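PDB 3OP7: aminotransferase class I and II from Streptococcus suis 89/1591, which probably catalyses pyridoxal-phosphate-dependent transfer of amino groups between amino acids and keto acids. Local coordinates for residues Asn162-Val170 with Pro303-Val311. Residues are numbered along the deposited sequence; the frame is centred on the assembly and turned at random.
Sequences NANNPTGAV and PAVVSTSFV. With EDO (1,2-ethanediol), chain F.
The loop 162-170 turns back on itself, with cis peptide bonds before A163 and P166, and its G168 meets the chain of 303-311 where A304 N donates an almost straight hydrogen bond (2.8 Å, 177°) to G168 O. That donor stands above the carbonyl plane of G168. An inverse gamma turn is centred on A304, whose CB lies 3.7 Å from V170 CG1. G168 takes a positive phi and comes close enough for V306 CG2 to sit 3.5 Å from its CA; the same methyl reaches A163 CB. Further along, T308 places OG1 anti to its backbone N (chi1 -178°), which turns the hydroxyl onto P166 O; it donates there over 2.9 Å, also from above the carbonyl plane, while CG2 packs near N164 O. The loop carries the N-N-P-T-G sequence of fold-type I aminotransferases: N165 ND2 is hydrogen-bonded to O3 of the pyridoxal phosphate-lysine residue at position 222, and N165 OD1 accepts from R347. The contact joins the loop after strand 157-161 of the large sheet to strand 309-313, an inner strand of the smaller antiparallel sheet. There P166 CG points onto one face of the F310 ring, over its centre, standing 3.7 Å from the ring centroid and 12° off its normal, a CH-pi contact; the rings of Y345 and F310 meet with nearly parallel planes. A water bridges the backbones, donating to T167 O and accepting from F310 N. Within the loop, T167 OG1 accepts from A169 N in an ST turn. V170 N donates to O1 of a 1,2-ethanediol, probably a crystallisation additive.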
ATOM      1  N   ASN A 162      -1.509 -18.838  -9.136  1.00 23.89           N
ATOM      2  CA  ASN A 162      -1.685 -19.546 -10.395  1.00 25.31           C
ATOM      3  C   ASN A 162      -1.356 -18.596 -11.566  1.00 26.08           C
ATOM      4  O   ASN A 162      -2.155 -17.707 -11.876  1.00 23.62           O
ATOM      5  CB  ASN A 162      -3.122 -20.053 -10.531  1.00 26.10           C
ATOM      6  CG  ASN A 162      -3.227 -21.291 -11.436  1.00 27.09           C
ATOM      7  OD1 ASN A 162      -2.289 -22.143 -11.491  1.00 29.22           O
ATOM      8  ND2 ASN A 162      -4.328 -21.387 -12.187  1.00 24.85           N
ATOM      9  N   ALA A 163      -0.211 -18.770 -12.246  1.00 25.21           N
ATOM     10  CA  ALA A 163       0.847 -19.754 -11.916  1.00 25.66           C
ATOM     11  C   ALA A 163       1.574 -19.492 -10.631  1.00 24.66           C
ATOM     12  O   ALA A 163       1.541 -18.370 -10.134  1.00 25.64           O
ATOM     13  CB  ALA A 163       1.860 -19.804 -13.075  1.00 26.65           C
ATOM     14  N   ASN A 164       2.299 -20.486 -10.102  1.00 26.14           N
ATOM     15  CA  ASN A 164       2.861 -20.352  -8.748  1.00 26.61           C
ATOM     16  C   ASN A 164       4.256 -19.723  -8.743  1.00 26.90           C
ATOM     17  O   ASN A 164       5.029 -19.961  -9.628  1.00 28.25           O
ATOM     18  CB  ASN A 164       2.957 -21.735  -8.078  1.00 26.90           C
ATOM     19  CG  ASN A 164       3.156 -21.631  -6.548  1.00 25.11           C
ATOM     20  OD1 ASN A 164       2.848 -20.602  -5.915  1.00 26.40           O
ATOM     21  ND2 ASN A 164       3.670 -22.687  -5.954  1.00 25.87           N
ATOM     22  N   ASN A 165       4.561 -18.928  -7.727  1.00 26.81           N
ATOM     23  CA  ASN A 165       5.914 -18.428  -7.436  1.00 27.02           C
ATOM     24  C   ASN A 165       6.414 -19.294  -6.278  1.00 28.29           C
ATOM     25  O   ASN A 165       5.890 -19.165  -5.156  1.00 28.68           O
ATOM     26  CB  ASN A 165       5.808 -16.943  -7.029  1.00 26.66           C
ATOM     27  CG  ASN A 165       7.151 -16.285  -6.783  1.00 27.89           C
ATOM     28  OD1 ASN A 165       8.110 -16.919  -6.442  1.00 28.40           O
ATOM     29  ND2 ASN A 165       7.181 -14.955  -6.900  1.00 27.04           N
ATOM     30  N   PRO A 166       7.490 -20.088  -6.484  1.00 29.57           N
ATOM     31  CA  PRO A 166       8.564 -19.962  -7.492  1.00 29.53           C
ATOM     32  C   PRO A 166       8.577 -20.870  -8.692  1.00 29.52           C
ATOM     33  O   PRO A 166       9.424 -20.710  -9.576  1.00 31.34           O
ATOM     34  CB  PRO A 166       9.799 -20.235  -6.630  1.00 29.70           C
ATOM     35  CG  PRO A 166       9.314 -21.407  -5.754  1.00 29.95           C
ATOM     36  CD  PRO A 166       7.867 -21.091  -5.461  1.00 31.06           C
ATOM     37  N   THR A 167       7.674 -21.857  -8.738  1.00 28.46           N
ATOM     38  CA  THR A 167       7.767 -22.939  -9.705  1.00 28.51           C
ATOM     39  C   THR A 167       7.340 -22.649 -11.133  1.00 27.79           C
ATOM     40  O   THR A 167       7.828 -23.288 -12.069  1.00 29.09           O
ATOM     41  CB  THR A 167       6.908 -24.144  -9.249  1.00 28.78           C
ATOM     42  OG1 THR A 167       5.528 -23.742  -9.213  1.00 27.00           O
ATOM     43  CG2 THR A 167       7.391 -24.659  -7.878  1.00 29.31           C
ATOM     44  N   GLY A 168       6.447 -21.682 -11.306  1.00 28.91           N
ATOM     45  CA  GLY A 168       5.944 -21.379 -12.628  1.00 28.50           C
ATOM     46  C   GLY A 168       4.906 -22.368 -13.103  1.00 29.01           C
ATOM     47  O   GLY A 168       4.500 -22.297 -14.276  1.00 30.84           O
ATOM     48  N   ALA A 169       4.519 -23.342 -12.256  1.00 29.90           N
ATOM     49  CA  ALA A 169       3.558 -24.391 -12.645  1.00 30.04           C
ATOM     50  C   ALA A 169       2.123 -23.859 -12.532  1.00 30.08           C
ATOM     51  O   ALA A 169       1.847 -23.014 -11.693  1.00 28.94           O
ATOM     52  CB  ALA A 169       3.706 -25.634 -11.727  1.00 30.97           C
ATOM     53  N   VAL A 170       1.217 -24.370 -13.360  1.00 29.83           N
ATOM     54  CA  VAL A 170      -0.127 -23.826 -13.425  1.00 30.32           C
ATOM     55  C   VAL A 170      -1.181 -24.948 -13.255  1.00 30.46           C
ATOM     56  O   VAL A 170      -0.978 -26.073 -13.667  1.00 29.87           O
ATOM     57  CB  VAL A 170      -0.260 -23.009 -14.760  1.00 32.28           C
ATOM     58  CG1 VAL A 170      -0.532 -23.966 -15.941  1.00 31.73           C
ATOM     59  CG2 VAL A 170      -1.242 -21.910 -14.682  1.00 32.35           C
ATOM     60  N   PRO A 303       8.585 -24.360 -16.399  1.00 34.48           N
ATOM     61  CA  PRO A 303       7.423 -23.531 -16.027  1.00 33.53           C
ATOM     62  C   PRO A 303       6.442 -23.414 -17.188  1.00 33.76           C
ATOM     63  O   PRO A 303       6.806 -23.649 -18.332  1.00 33.72           O
ATOM     64  CB  PRO A 303       8.046 -22.196 -15.696  1.00 32.93           C
ATOM     65  CG  PRO A 303       9.291 -22.147 -16.522  1.00 34.56           C
ATOM     66  CD  PRO A 303       9.810 -23.542 -16.476  1.00 34.79           C
ATOM     67  N   ALA A 304       5.212 -23.037 -16.898  1.00 32.46           N
ATOM     68  CA  ALA A 304       4.197 -22.953 -17.933  1.00 33.43           C
ATOM     69  C   ALA A 304       4.333 -21.599 -18.698  1.00 33.23           C
ATOM     70  O   ALA A 304       3.369 -20.870 -18.815  1.00 32.25           O
ATOM     71  CB  ALA A 304       2.783 -23.074 -17.280  1.00 33.28           C
ATOM     72  N   VAL A 305       5.520 -21.342 -19.271  1.00 34.16           N
ATOM     73  CA  VAL A 305       5.811 -20.120 -20.048  1.00 33.64           C
ATOM     74  C   VAL A 305       5.349 -18.898 -19.238  1.00 32.35           C
ATOM     75  O   VAL A 305       4.542 -18.078 -19.683  1.00 31.85           O
ATOM     76  CB  VAL A 305       5.221 -20.170 -21.495  1.00 35.22           C
ATOM     77  CG1 VAL A 305       5.929 -19.153 -22.400  1.00 36.10           C
ATOM     78  CG2 VAL A 305       5.334 -21.598 -22.140  1.00 36.34           C
ATOM     79  N   VAL A 306       5.915 -18.816 -18.034  1.00 31.92           N
ATOM     80  CA  VAL A 306       5.875 -17.632 -17.192  1.00 30.72           C
ATOM     81  C   VAL A 306       7.292 -17.352 -16.712  1.00 31.01           C
ATOM     82  O   VAL A 306       8.142 -18.237 -16.699  1.00 32.78           O
ATOM     83  CB  VAL A 306       4.872 -17.783 -15.987  1.00 31.51           C
ATOM     84  CG1 VAL A 306       3.421 -17.996 -16.503  1.00 30.76           C
ATOM     85  CG2 VAL A 306       5.260 -18.925 -15.064  1.00 28.86           C
ATOM     86  N   SER A 307       7.525 -16.141 -16.248  1.00 31.44           N
ATOM     87  CA  SER A 307       8.880 -15.629 -15.958  1.00 32.06           C
ATOM     88  C   SER A 307       9.493 -16.055 -14.605  1.00 33.11           C
ATOM     89  O   SER A 307      10.307 -15.296 -14.033  1.00 35.12           O
ATOM     90  CB  SER A 307       8.838 -14.065 -16.032  1.00 29.91           C
ATOM     91  OG  SER A 307       7.931 -13.452 -15.098  1.00 29.89           O
ATOM     92  N   THR A 308       9.082 -17.203 -14.037  1.00 32.23           N
ATOM     93  CA  THR A 308       9.776 -17.729 -12.857  1.00 31.74           C
ATOM     94  C   THR A 308      10.062 -19.203 -13.092  1.00 32.38           C
ATOM     95  O   THR A 308       9.344 -19.894 -13.819  1.00 33.27           O
ATOM     96  CB  THR A 308       9.037 -17.489 -11.527  1.00 31.32           C
ATOM     97  OG1 THR A 308       9.818 -18.004 -10.412  1.00 28.83           O
ATOM     98  CG2 THR A 308       7.623 -18.107 -11.543  1.00 32.52           C
ATOM     99  N   SER A 309      11.188 -19.665 -12.567  1.00 33.92           N
ATOM    100  CA  SER A 309      11.513 -21.080 -12.624  1.00 33.68           C
ATOM    101  C   SER A 309      12.236 -21.496 -11.352  1.00 34.23           C
ATOM    102  O   SER A 309      12.763 -20.663 -10.598  1.00 33.15           O
ATOM    103  CB  SER A 309      12.386 -21.457 -13.859  1.00 36.31           C
ATOM    104  OG  SER A 309      13.677 -20.878 -13.770  1.00 35.50           O
ATOM    105  N   PHE A 310      12.261 -22.802 -11.115  1.00 33.80           N
ATOM    106  CA  PHE A 310      12.764 -23.347  -9.838  1.00 33.26           C
ATOM    107  C   PHE A 310      13.605 -24.528 -10.249  1.00 34.90           C
ATOM    108  O   PHE A 310      13.078 -25.573 -10.619  1.00 36.11           O
ATOM    109  CB  PHE A 310      11.624 -23.747  -8.923  1.00 32.75           C
ATOM    110  CG  PHE A 310      11.948 -23.724  -7.440  1.00 30.68           C
ATOM    111  CD1 PHE A 310      12.621 -22.675  -6.860  1.00 31.00           C
ATOM    112  CD2 PHE A 310      11.545 -24.776  -6.629  1.00 31.51           C
ATOM    113  CE1 PHE A 310      12.865 -22.643  -5.477  1.00 32.64           C
ATOM    114  CE2 PHE A 310      11.807 -24.777  -5.275  1.00 33.06           C
ATOM    115  CZ  PHE A 310      12.446 -23.689  -4.688  1.00 33.41           C
ATOM    116  N   VAL A 311      14.914 -24.336 -10.166  1.00 35.24           N
ATOM    117  CA  VAL A 311      15.852 -25.240 -10.781  1.00 36.91           C
ATOM    118  C   VAL A 311      16.503 -26.076  -9.685  1.00 37.94           C
ATOM    119  O   VAL A 311      16.874 -25.578  -8.611  1.00 37.79           O
ATOM    120  CB  VAL A 311      16.904 -24.421 -11.563  1.00 37.74           C
ATOM    121  CG1 VAL A 311      17.943 -25.282 -12.167  1.00 39.07           C
ATOM    122  CG2 VAL A 311      16.224 -23.580 -12.634  1.00 38.00           C
TER
HETATM  123  C1  EDO F 403       1.649 -27.373 -15.479  1.00 39.19           C
HETATM  124  O1  EDO F 403       2.524 -26.265 -15.176  1.00 34.20           O
HETATM  125  C2  EDO F 403       1.593 -28.382 -14.325  1.00 37.45           C
HETATM  126  O2  EDO F 403       2.906 -28.878 -13.994  1.00 38.48           O
HETATM  127  O   HOH W   1      10.308 -24.192 -12.860  1.00 31.20           O